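Long-range contacts in 4-hydroxybutyrate CoA-transferase (Porphyromonas gingivalis, PDB 3EH7), which probably transfers coenzyme A from an acyl-CoA to a carboxylate such as acetate, as CoA-transferases of its family do: residues C142-K146 against G168-I172; A36-S42 against A183-Y188; V249-R253 against D279-F283. Numbering follows the deposited sequence.

Contact 1 of 3, residues C142-K146 against G168-I172; sequences CDYSK and GDNLI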
ATOM      1  N   CYS A 142      21.067  10.232   6.158  1.00 20.34           N
ATOM      2  CA  CYS A 142      20.689  10.759   4.858  1.00 19.68           C
ATOM      3  C   CYS A 142      19.177  10.892   4.843  1.00 20.31           C
ATOM      4  O   CYS A 142      18.649  12.017   4.883  1.00 19.96           O
ATOM      5  CB  CYS A 142      21.210   9.855   3.737  1.00 19.46           C
ATOM      6  SG  CYS A 142      20.980  10.505   2.047  1.00 20.53           S
ATOM      7  N   ASP A 143      18.478   9.754   4.780  1.00 20.11           N
ATOM      8  CA  ASP A 143      17.035   9.703   5.096  1.00 20.57           C
ATOM      9  C   ASP A 143      16.178  10.900   4.610  1.00 20.09           C
ATOM     10  O   ASP A 143      16.076  11.136   3.411  1.00 21.01           O
ATOM     11  CB  ASP A 143      16.865   9.350   6.590  1.00 21.02           C
ATOM     12  CG  ASP A 143      17.645  10.267   7.533  1.00 22.23           C
ATOM     13  OD1 ASP A 143      17.211  11.425   7.749  1.00 24.00           O
ATOM     14  OD2 ASP A 143      18.669   9.810   8.097  1.00 22.86           O
ATOM     15  N   TYR A 144      15.531  11.631   5.507  1.00 20.10           N
ATOM     16  CA  TYR A 144      14.874  12.874   5.150  1.00 20.28           C
ATOM     17  C   TYR A 144      15.741  14.071   5.539  1.00 19.78           C
ATOM     18  O   TYR A 144      15.388  15.205   5.250  1.00 19.06           O
ATOM     19  CB  TYR A 144      13.513  12.998   5.853  1.00 20.93           C
ATOM     20  CG  TYR A 144      13.650  13.165   7.356  1.00 22.07           C
ATOM     21  CD1 TYR A 144      13.780  14.423   7.935  1.00 24.94           C
ATOM     22  CD2 TYR A 144      13.727  12.057   8.187  1.00 23.64           C
ATOM     23  CE1 TYR A 144      13.928  14.559   9.299  1.00 24.52           C
ATOM     24  CE2 TYR A 144      13.883  12.183   9.546  1.00 22.21           C
ATOM     25  CZ  TYR A 144      13.978  13.434  10.101  1.00 25.44           C
ATOM     26  OH  TYR A 144      14.139  13.541  11.463  1.00 26.64           O
ATOM     27  N   SER A 145      16.832  13.814   6.264  1.00 20.41           N
ATOM     28  CA  SER A 145      17.700  14.872   6.777  1.00 19.82           C
ATOM     29  C   SER A 145      18.296  15.660   5.627  1.00 20.73           C
ATOM     30  O   SER A 145      18.317  16.899   5.651  1.00 22.39           O
ATOM     31  CB  SER A 145      18.818  14.279   7.652  1.00 20.58           C
ATOM     32  OG  SER A 145      18.312  13.495   8.728  1.00 18.97           O
ATOM     33  N   LYS A 146      18.770  14.952   4.602  1.00 20.55           N
ATOM     34  CA  LYS A 146      19.328  15.600   3.418  1.00 20.11           C
ATOM     35  C   LYS A 146      18.270  16.387   2.644  1.00 20.27           C
ATOM     36  O   LYS A 146      18.483  17.573   2.383  1.00 19.14           O
ATOM     37  CB  LYS A 146      20.052  14.589   2.532  1.00 20.17           C
ATOM     38  CG  LYS A 146      20.422  15.057   1.121  1.00 19.67           C
ATOM     39  CD  LYS A 146      21.439  14.083   0.519  1.00 20.85           C
ATOM     40  CE  LYS A 146      22.010  14.540  -0.771  1.00 25.48           C
ATOM     41  NZ  LYS A 146      21.024  14.480  -1.782  1.00 28.37           N
ATOM     42  N   GLY A 168      27.732   7.642  -1.334  1.00 20.52           N
ATOM     43  CA  GLY A 168      26.392   7.622  -1.937  1.00 21.02           C
ATOM     44  C   GLY A 168      25.945   9.032  -2.296  1.00 20.47           C
ATOM     45  O   GLY A 168      26.764   9.946  -2.353  1.00 20.95           O
ATOM     46  N   ASP A 169      24.649   9.206  -2.536  1.00 20.27           N
ATOM     47  CA  ASP A 169      24.058  10.533  -2.798  1.00 19.50           C
ATOM     48  C   ASP A 169      23.809  11.203  -1.452  1.00 19.66           C
ATOM     49  O   ASP A 169      22.697  11.270  -0.966  1.00 17.89           O
ATOM     50  CB  ASP A 169      22.771  10.412  -3.602  1.00 19.60           C
ATOM     51  CG  ASP A 169      22.135  11.759  -3.895  1.00 20.63           C
ATOM     52  OD1 ASP A 169      22.857  12.787  -3.951  1.00 21.32           O
ATOM     53  OD2 ASP A 169      20.899  11.780  -4.083  1.00 24.39           O
ATOM     54  N   ASN A 170      24.895  11.690  -0.853  1.00 19.41           N
ATOM     55  CA  ASN A 170      24.917  11.976   0.563  1.00 19.08           C
ATOM     56  C   ASN A 170      25.802  13.172   0.902  1.00 18.75           C
ATOM     57  O   ASN A 170      26.381  13.219   1.993  1.00 20.07           O
ATOM     58  CB  ASN A 170      25.454  10.737   1.271  1.00 18.90           C
ATOM     59  CG  ASN A 170      25.176  10.729   2.737  1.00 19.90           C
ATOM     60  OD1 ASN A 170      24.126  11.203   3.205  1.00 19.88           O
ATOM     61  ND2 ASN A 170      26.108  10.138   3.493  1.00 20.56           N
ATOM     62  N   LEU A 171      25.876  14.127  -0.019  1.00 18.39           N
ATOM     63  CA  LEU A 171      26.727  15.306   0.123  1.00 18.86           C
ATOM     64  C   LEU A 171      25.919  16.578   0.002  1.00 18.52           C
ATOM     65  O   LEU A 171      24.823  16.591  -0.549  1.00 18.72           O
ATOM     66  CB  LEU A 171      27.812  15.337  -0.943  1.00 18.25           C
ATOM     67  CG  LEU A 171      28.807  14.172  -0.996  1.00 19.54           C
ATOM     68  CD1 LEU A 171      29.699  14.349  -2.198  1.00 18.49           C
ATOM     69  CD2 LEU A 171      29.631  14.030   0.291  1.00 17.13           C
ATOM     70  N   ILE A 172      26.488  17.649   0.534  1.00 18.94           N
ATOM     71  CA  ILE A 172      25.947  18.975   0.371  1.00 18.86           C
ATOM     72  C   ILE A 172      27.131  19.932   0.383  1.00 18.45           C
ATOM     73  O   ILE A 172      28.084  19.762   1.163  1.00 18.91           O
ATOM     74  CB  ILE A 172      24.910  19.323   1.482  1.00 18.60           C
ATOM     75  CG1 ILE A 172      24.200  20.638   1.177  1.00 19.39           C
ATOM     76  CG2 ILE A 172      25.566  19.324   2.899  1.00 18.92           C
ATOM     77  CD1 ILE A 172      23.072  20.963   2.145  1.00 17.06           C
TER
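The backbones of Cys-142 to Lys-146 and Gly-168 to Ile-172 approach most closely at Cys-142 and Asn-170, whose CA atoms are 6.1 Å apart. The first segment turns into helix 145-151; the second makes an inverse gamma turn centred on Asp-169 and then enters strand 171-173, which pairs antiparallel with strand 135-137 in a small two-stranded sheet. The contact therefore joins the turn into helix 145-151 to the edge of that two-stranded sheet, within the N-terminal part of the CoA-transferase fold. Asp-143 caps the turn into the helix: its OD1 accepts from Ser-145 N at 2.8 Å and Ser-145 OG at 2.5 Å, and Ser-145 OG also bonds to the backbone of His-35. One residue further on, Lys-146 N donates to Cys-142 O at 3.0 Å, closing the turn. Cys-142 points its side chain across the gap, with SG 3.6 Å from Asp-169 O and CB 3.3 Å from Asn-170 OD1. The Asn-170 amide is tied down outside this contact: ND2 donates to the carbonyls of Val-166 and Gly-139. The extended Lys-146 side chain reaches over to the 169-171 backbone. Its ammonium is shared between Glu-150 on its own helix and Asp-169, with NZ to Asp-169 OD1 a weak, salt-bridged hydrogen bond of 3.3 Å, while Lys-146 CE rests 3.5 Å from Leu-171 O.

Contact 2 of 3, residues A36-S42 against A183-Y188; sequences AAGVPQS and ADYPIY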
ATOM      1  N   ALA A  36      17.936  10.006  14.072  1.00 23.38           N
ATOM      2  CA  ALA A  36      18.530   8.906  14.844  1.00 22.97           C
ATOM      3  C   ALA A  36      19.942   9.211  15.358  1.00 22.93           C
ATOM      4  O   ALA A  36      20.117  10.131  16.176  1.00 23.65           O
ATOM      5  CB  ALA A  36      18.460   7.549  14.042  1.00 22.76           C
ATOM      6  N   ALA A  37      20.937   8.442  14.926  1.00 22.94           N
ATOM      7  CA  ALA A  37      22.279   8.516  15.539  1.00 22.98           C
ATOM      8  C   ALA A  37      22.994   9.816  15.198  1.00 22.77           C
ATOM      9  O   ALA A  37      23.942  10.204  15.898  1.00 22.87           O
ATOM     10  CB  ALA A  37      23.152   7.316  15.135  1.00 22.70           C
ATOM     11  N   GLY A  38      22.522  10.491  14.154  1.00 21.88           N
ATOM     12  CA  GLY A  38      23.130  11.723  13.702  1.00 23.03           C
ATOM     13  C   GLY A  38      22.470  12.959  14.237  1.00 22.27           C
ATOM     14  O   GLY A  38      22.647  14.020  13.703  1.00 22.37           O
ATOM     15  N   VAL A  39      21.672  12.818  15.278  1.00 22.68           N
ATOM     16  CA  VAL A  39      21.030  13.980  15.890  1.00 22.96           C
ATOM     17  C   VAL A  39      22.145  14.971  16.257  1.00 21.96           C
ATOM     18  O   VAL A  39      23.155  14.580  16.823  1.00 22.29           O
ATOM     19  CB  VAL A  39      20.195  13.573  17.142  1.00 22.99           C
ATOM     20  CG1 VAL A  39      20.243  14.649  18.198  1.00 24.39           C
ATOM     21  CG2 VAL A  39      18.737  13.272  16.763  1.00 23.90           C
ATOM     22  N   PRO A  40      21.987  16.242  15.889  1.00 21.53           N
ATOM     23  CA  PRO A  40      23.042  17.219  16.157  1.00 21.17           C
ATOM     24  C   PRO A  40      23.100  17.619  17.648  1.00 21.50           C
ATOM     25  O   PRO A  40      22.441  18.561  18.062  1.00 20.20           O
ATOM     26  CB  PRO A  40      22.625  18.404  15.276  1.00 21.15           C
ATOM     27  CG  PRO A  40      21.150  18.299  15.225  1.00 21.01           C
ATOM     28  CD  PRO A  40      20.862  16.841  15.150  1.00 20.41           C
ATOM     29  N   GLN A  41      23.919  16.919  18.421  1.00 21.81           N
ATOM     30  CA  GLN A  41      23.893  17.041  19.875  1.00 22.86           C
ATOM     31  C   GLN A  41      24.185  18.437  20.418  1.00 23.40           C
ATOM     32  O   GLN A  41      23.533  18.843  21.382  1.00 24.35           O
ATOM     33  CB  GLN A  41      24.838  16.017  20.525  1.00 22.93           C
ATOM     34  CG  GLN A  41      24.440  14.591  20.249  1.00 23.03           C
ATOM     35  CD  GLN A  41      25.482  13.594  20.696  1.00 24.30           C
ATOM     36  OE1 GLN A  41      26.170  13.806  21.713  1.00 24.53           O
ATOM     37  NE2 GLN A  41      25.622  12.499  19.931  1.00 19.68           N
ATOM     38  N   SER A  42      25.146  19.169  19.839  1.00 23.27           N
ATOM     39  CA  SER A  42      25.467  20.528  20.338  1.00 23.59           C
ATOM     40  C   SER A  42      24.318  21.511  20.161  1.00 23.66           C
ATOM     41  O   SER A  42      24.013  22.306  21.065  1.00 23.59           O
ATOM     42  CB  SER A  42      26.697  21.122  19.658  1.00 23.41           C
ATOM     43  OG  SER A  42      27.790  20.263  19.817  1.00 24.38           O
ATOM     44  N   ALA A 183      31.940  20.991  15.967  1.00 19.21           N
ATOM     45  CA  ALA A 183      31.818  20.056  17.087  1.00 19.31           C
ATOM     46  C   ALA A 183      32.846  18.913  17.034  1.00 19.89           C
ATOM     47  O   ALA A 183      33.487  18.672  16.012  1.00 19.21           O
ATOM     48  CB  ALA A 183      30.420  19.512  17.147  1.00 19.28           C
ATOM     49  N   ASP A 184      32.990  18.211  18.154  1.00 20.78           N
ATOM     50  CA  ASP A 184      33.868  17.037  18.224  1.00 21.59           C
ATOM     51  C   ASP A 184      33.378  16.110  19.336  1.00 21.73           C
ATOM     52  O   ASP A 184      33.688  16.293  20.504  1.00 21.29           O
ATOM     53  CB  ASP A 184      35.323  17.479  18.445  1.00 21.84           C
ATOM     54  CG  ASP A 184      36.321  16.313  18.379  1.00 24.06           C
ATOM     55  OD1 ASP A 184      35.934  15.196  17.963  1.00 26.00           O
ATOM     56  OD2 ASP A 184      37.499  16.532  18.757  1.00 27.05           O
ATOM     57  N   TYR A 185      32.565  15.134  18.982  1.00 22.29           N
ATOM     58  CA  TYR A 185      31.976  14.292  20.008  1.00 22.94           C
ATOM     59  C   TYR A 185      31.548  13.003  19.361  1.00 23.20           C
ATOM     60  O   TYR A 185      31.235  12.995  18.179  1.00 22.50           O
ATOM     61  CB  TYR A 185      30.788  14.980  20.713  1.00 23.08           C
ATOM     62  CG  TYR A 185      29.623  15.333  19.809  1.00 23.32           C
ATOM     63  CD1 TYR A 185      28.787  14.339  19.287  1.00 25.88           C
ATOM     64  CD2 TYR A 185      29.358  16.651  19.468  1.00 23.23           C
ATOM     65  CE1 TYR A 185      27.730  14.646  18.448  1.00 25.12           C
ATOM     66  CE2 TYR A 185      28.305  16.975  18.613  1.00 24.00           C
ATOM     67  CZ  TYR A 185      27.493  15.968  18.099  1.00 25.41           C
ATOM     68  OH  TYR A 185      26.424  16.258  17.260  1.00 24.64           O
ATOM     69  N   PRO A 186      31.558  11.908  20.128  1.00 23.69           N
ATOM     70  CA  PRO A 186      31.131  10.659  19.556  1.00 24.39           C
ATOM     71  C   PRO A 186      29.636  10.705  19.249  1.00 25.22           C
ATOM     72  O   PRO A 186      28.842  11.169  20.064  1.00 25.44           O
ATOM     73  CB  PRO A 186      31.456   9.634  20.654  1.00 24.09           C
ATOM     74  CG  PRO A 186      31.509  10.433  21.914  1.00 24.52           C
ATOM     75  CD  PRO A 186      32.110  11.735  21.488  1.00 24.19           C
ATOM     76  N   ILE A 187      29.244  10.251  18.071  1.00 26.24           N
ATOM     77  CA  ILE A 187      27.823  10.268  17.736  1.00 27.00           C
ATOM     78  C   ILE A 187      27.115   9.193  18.578  1.00 27.67           C
ATOM     79  O   ILE A 187      27.787   8.378  19.200  1.00 27.70           O
ATOM     80  CB  ILE A 187      27.587  10.113  16.225  1.00 26.98           C
ATOM     81  CG1 ILE A 187      27.958   8.721  15.729  1.00 26.58           C
ATOM     82  CG2 ILE A 187      28.397  11.184  15.441  1.00 26.61           C
ATOM     83  CD1 ILE A 187      27.625   8.532  14.222  1.00 23.88           C
ATOM     84  N   TYR A 188      25.784   9.199  18.626  1.00 28.78           N
ATOM     85  CA  TYR A 188      25.059   8.207  19.446  1.00 29.58           C
ATOM     86  C   TYR A 188      25.368   6.812  18.936  1.00 29.84           C
ATOM     87  O   TYR A 188      25.365   6.585  17.728  1.00 28.45           O
ATOM     88  CB  TYR A 188      23.539   8.443  19.455  1.00 29.80           C
ATOM     89  CG  TYR A 188      23.127   9.671  20.234  1.00 31.90           C
ATOM     90  CD1 TYR A 188      23.508   9.839  21.559  1.00 35.14           C
ATOM     91  CD2 TYR A 188      22.360  10.669  19.650  1.00 35.63           C
ATOM     92  CE1 TYR A 188      23.140  10.973  22.289  1.00 36.58           C
ATOM     93  CE2 TYR A 188      21.984  11.813  20.374  1.00 36.71           C
ATOM     94  CZ  TYR A 188      22.374  11.955  21.686  1.00 36.70           C
ATOM     95  OH  TYR A 188      22.009  13.079  22.399  1.00 39.39           O
TER
HETATM   96  O   HOH W   1      28.683  12.357  22.343  1.00 34.43           O
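Tyr-185 OH accepts the 2.8 Å hydrogen bond from Gln-41 N, at the first turn of helix 41-49, where Pro-40 occupies the N-cap position and has no N-H to give. The same hydroxyl is hydrogen-bonded to Glu-158, whose carboxylate also takes Ser-42 N, so the tyrosine and an acid of strand 154-160 together meet the start of the helix. Two weak hydrogen bonds follow: Tyr-188 N to Ala-37 O at 3.4 Å and Gln-41 NE2 to Pro-186 O at 3.5 Å. A water reinforces the second, donating to Gln-41 OE1 at 3.0 Å and to Pro-186 O at 2.6 Å. The segments, a loop running into helix 41-49 and the loop leaving strand 179-183, follow strands 30-33 and 179-183 of the parallel sheet in the Rossmann-like N-terminal domain; strands 154-160 and 122-127 separate these two, and the loops meet across the C-terminal ends of the sheet. Gln-41 fits between two aromatic rings. Its CB makes a CH-pi contact with Tyr-185, 4.0 Å from the ring centroid, and its CD lies over a face of Tyr-188. Val-39 CG1 reaches the edge of the Tyr-188 ring, 4.0 Å from CE2. Deeper in, Ile-187 CB packs 3.7 Å from Ala-37 O. Ser-42 OG sits 3.8 Å from Ala-183 CB and 3.5 Å from Tyr-185 CE2.

Contact 3 of 3, residues V249-R253 against D279-F283; sequences VELVR and DVYHF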
ATOM      1  N   VAL A 249      27.434  -5.693   9.483  1.00 21.79           N
ATOM      2  CA  VAL A 249      28.870  -5.498   9.236  1.00 22.26           C
ATOM      3  C   VAL A 249      29.668  -6.752   9.581  1.00 22.97           C
ATOM      4  O   VAL A 249      30.665  -7.070   8.921  1.00 22.92           O
ATOM      5  CB  VAL A 249      29.432  -4.307  10.026  1.00 22.43           C
ATOM      6  CG1 VAL A 249      30.969  -4.270   9.927  1.00 23.58           C
ATOM      7  CG2 VAL A 249      28.820  -2.985   9.563  1.00 21.88           C
ATOM      8  N   GLU A 250      29.238  -7.462  10.620  1.00 23.82           N
ATOM      9  CA  GLU A 250      29.910  -8.714  11.030  1.00 25.13           C
ATOM     10  C   GLU A 250      29.804  -9.743   9.916  1.00 25.42           C
ATOM     11  O   GLU A 250      30.762 -10.448   9.628  1.00 25.02           O
ATOM     12  CB  GLU A 250      29.316  -9.275  12.333  1.00 25.00           C
ATOM     13  CG  GLU A 250      29.925 -10.615  12.744  1.00 28.89           C
ATOM     14  CD  GLU A 250      29.218 -11.268  13.938  1.00 32.14           C
ATOM     15  OE1 GLU A 250      28.133 -10.792  14.377  1.00 34.71           O
ATOM     16  OE2 GLU A 250      29.755 -12.280  14.424  1.00 35.74           O
ATOM     17  N   LEU A 251      28.646  -9.815   9.260  1.00 26.28           N
ATOM     18  CA  LEU A 251      28.506 -10.743   8.140  1.00 26.64           C
ATOM     19  C   LEU A 251      29.218 -10.264   6.884  1.00 27.02           C
ATOM     20  O   LEU A 251      29.541 -11.073   6.020  1.00 27.41           O
ATOM     21  CB  LEU A 251      27.041 -11.056   7.848  1.00 27.16           C
ATOM     22  CG  LEU A 251      26.355 -12.077   8.751  1.00 27.56           C
ATOM     23  CD1 LEU A 251      24.869 -12.064   8.484  1.00 28.76           C
ATOM     24  CD2 LEU A 251      26.895 -13.457   8.534  1.00 27.85           C
ATOM     25  N   VAL A 252      29.474  -8.965   6.755  1.00 27.50           N
ATOM     26  CA  VAL A 252      30.302  -8.512   5.650  1.00 27.93           C
ATOM     27  C   VAL A 252      31.730  -8.970   5.909  1.00 29.44           C
ATOM     28  O   VAL A 252      32.351  -9.591   5.054  1.00 29.40           O
ATOM     29  CB  VAL A 252      30.300  -6.993   5.472  1.00 28.61           C
ATOM     30  CG1 VAL A 252      31.402  -6.588   4.455  1.00 29.23           C
ATOM     31  CG2 VAL A 252      28.899  -6.494   5.032  1.00 24.52           C
ATOM     32  N   ARG A 253      32.228  -8.698   7.111  1.00 30.13           N
ATOM     33  CA  ARG A 253      33.610  -9.017   7.445  1.00 30.55           C
ATOM     34  C   ARG A 253      33.853 -10.507   7.328  1.00 30.44           C
ATOM     35  O   ARG A 253      34.934 -10.926   6.962  1.00 30.82           O
ATOM     36  CB  ARG A 253      33.959  -8.510   8.843  1.00 30.83           C
ATOM     37  CG  ARG A 253      34.107  -7.012   8.884  1.00 31.10           C
ATOM     38  CD  ARG A 253      34.296  -6.517  10.293  1.00 31.44           C
ATOM     39  NE  ARG A 253      34.742  -5.125  10.336  1.00 32.00           N
ATOM     40  CZ  ARG A 253      34.503  -4.280  11.344  1.00 34.02           C
ATOM     41  NH1 ARG A 253      34.966  -3.040  11.296  1.00 34.08           N
ATOM     42  NH2 ARG A 253      33.803  -4.659  12.412  1.00 35.10           N
ATOM     43  N   ASP A 279      32.472   0.975  16.279  1.00 31.53           N
ATOM     44  CA  ASP A 279      33.057   0.129  15.256  1.00 31.73           C
ATOM     45  C   ASP A 279      32.363   0.265  13.910  1.00 30.98           C
ATOM     46  O   ASP A 279      33.035   0.322  12.883  1.00 31.10           O
ATOM     47  CB  ASP A 279      33.017  -1.330  15.692  1.00 32.39           C
ATOM     48  CG  ASP A 279      33.719  -2.243  14.725  1.00 33.90           C
ATOM     49  OD1 ASP A 279      34.723  -1.844  14.097  1.00 38.00           O
ATOM     50  OD2 ASP A 279      33.258  -3.385  14.585  1.00 37.26           O
ATOM     51  N   VAL A 280      31.028   0.298  13.898  1.00 30.18           N
ATOM     52  CA  VAL A 280      30.290   0.461  12.632  1.00 29.17           C
ATOM     53  C   VAL A 280      30.646   1.786  11.957  1.00 28.57           C
ATOM     54  O   VAL A 280      30.855   1.836  10.732  1.00 28.39           O
ATOM     55  CB  VAL A 280      28.759   0.378  12.830  1.00 29.63           C
ATOM     56  CG1 VAL A 280      28.016   0.965  11.638  1.00 29.33           C
ATOM     57  CG2 VAL A 280      28.355  -1.061  13.046  1.00 28.73           C
ATOM     58  N   TYR A 281      30.725   2.840  12.768  1.00 27.24           N
ATOM     59  CA  TYR A 281      31.018   4.158  12.287  1.00 27.07           C
ATOM     60  C   TYR A 281      32.437   4.271  11.704  1.00 27.82           C
ATOM     61  O   TYR A 281      32.632   5.024  10.760  1.00 28.01           O
ATOM     62  CB  TYR A 281      30.790   5.186  13.393  1.00 26.45           C
ATOM     63  CG  TYR A 281      29.391   5.149  13.988  1.00 24.56           C
ATOM     64  CD1 TYR A 281      28.280   4.865  13.200  1.00 23.35           C
ATOM     65  CD2 TYR A 281      29.187   5.408  15.333  1.00 24.54           C
ATOM     66  CE1 TYR A 281      26.991   4.830  13.755  1.00 25.40           C
ATOM     67  CE2 TYR A 281      27.923   5.379  15.887  1.00 23.87           C
ATOM     68  CZ  TYR A 281      26.826   5.089  15.092  1.00 24.82           C
ATOM     69  OH  TYR A 281      25.569   5.066  15.630  1.00 23.76           O
ATOM     70  N   HIS A 282      33.402   3.518  12.248  1.00 27.94           N
ATOM     71  CA  HIS A 282      34.746   3.419  11.650  1.00 28.71           C
ATOM     72  C   HIS A 282      34.722   2.602  10.344  1.00 27.73           C
ATOM     73  O   HIS A 282      35.298   3.009   9.356  1.00 27.38           O
ATOM     74  CB  HIS A 282      35.761   2.820  12.642  1.00 29.28           C
ATOM     75  CG  HIS A 282      37.122   2.591  12.052  1.00 32.91           C
ATOM     76  ND1 HIS A 282      37.610   1.331  11.771  1.00 37.05           N
ATOM     77  CD2 HIS A 282      38.088   3.462  11.662  1.00 36.43           C
ATOM     78  CE1 HIS A 282      38.828   1.431  11.264  1.00 37.03           C
ATOM     79  NE2 HIS A 282      39.139   2.714  11.179  1.00 37.76           N
ATOM     80  N   PHE A 283      34.032   1.469  10.340  1.00 26.88           N
ATOM     81  CA  PHE A 283      33.937   0.633   9.144  1.00 26.65           C
ATOM     82  C   PHE A 283      33.342   1.371   7.912  1.00 27.18           C
ATOM     83  O   PHE A 283      33.775   1.142   6.775  1.00 27.00           O
ATOM     84  CB  PHE A 283      33.124  -0.618   9.467  1.00 26.73           C
ATOM     85  CG  PHE A 283      32.765  -1.439   8.276  1.00 25.56           C
ATOM     86  CD1 PHE A 283      33.663  -2.340   7.753  1.00 25.27           C
ATOM     87  CD2 PHE A 283      31.511  -1.315   7.685  1.00 27.41           C
ATOM     88  CE1 PHE A 283      33.346  -3.102   6.657  1.00 24.23           C
ATOM     89  CE2 PHE A 283      31.173  -2.080   6.575  1.00 25.84           C
ATOM     90  CZ  PHE A 283      32.109  -2.990   6.069  1.00 24.38           C
TER
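Phe-283 is the main projection here: its ring reaches from the segment 279-283 of helix 278-284 into the hollow between Val-249, Val-252 and Arg-253. Val-249 covers one face, with CG1 3.7 Å from the ring centroid and only 12° off its normal, a CH-pi contact. Its other methyl, Val-249 CG2, fills the notch between Phe-283 and Val-280, 3.7 Å from Phe-283 CD2 and 4.0 Å from Val-280 CG2. Val-252 CG1 meets the tip of the ring at Phe-283 CZ, 4.0 Å away. The two short helical segments cross at 52° with axes 11.7 Å apart, a wide spacing that the large side chains bridge. They belong to helices 246-253 and 278-284, which follow strands 243-244 and 273-274 and pack beside the large mixed sheet; Met-269 of strand 269-271 touches both Val-252 and Phe-283. Over the outer side of this apolar cluster stretches Arg-253, nearly extended, so that its guanidinium meets the Asp-279 carboxylate in a two-pronged salt bridge: Arg-253 NH2 to Asp-279 OD2 is 2.6 Å and NH1 to OD1 is 3.1 Å. Beside the bridge, Arg-253 NH1 comes within 3.6 Å of Phe-283 CB.

From the N terminus, the chain passes strand 30-33 and the loop 36-42, and contact 2 closes only when it returns at 183-188, after 140 intervening residues. Contact 1 is nested inside that large loop, closing a smaller one around helix 145-151 and strand 154-160; the two do not touch, their nearest atoms being about 6 Å apart. Contact 3 follows in series and closes a short loop through strand 269-271 of the large mixed sheet. Contacts 2 and 3 do meet: Tyr-281 OH lies 2.6 Å from Tyr-188 O, a probable hydrogen bond, and the Tyr-281 ring packs on Ile-187, so helix 278-284 is tied to the N-terminal sheet's loops.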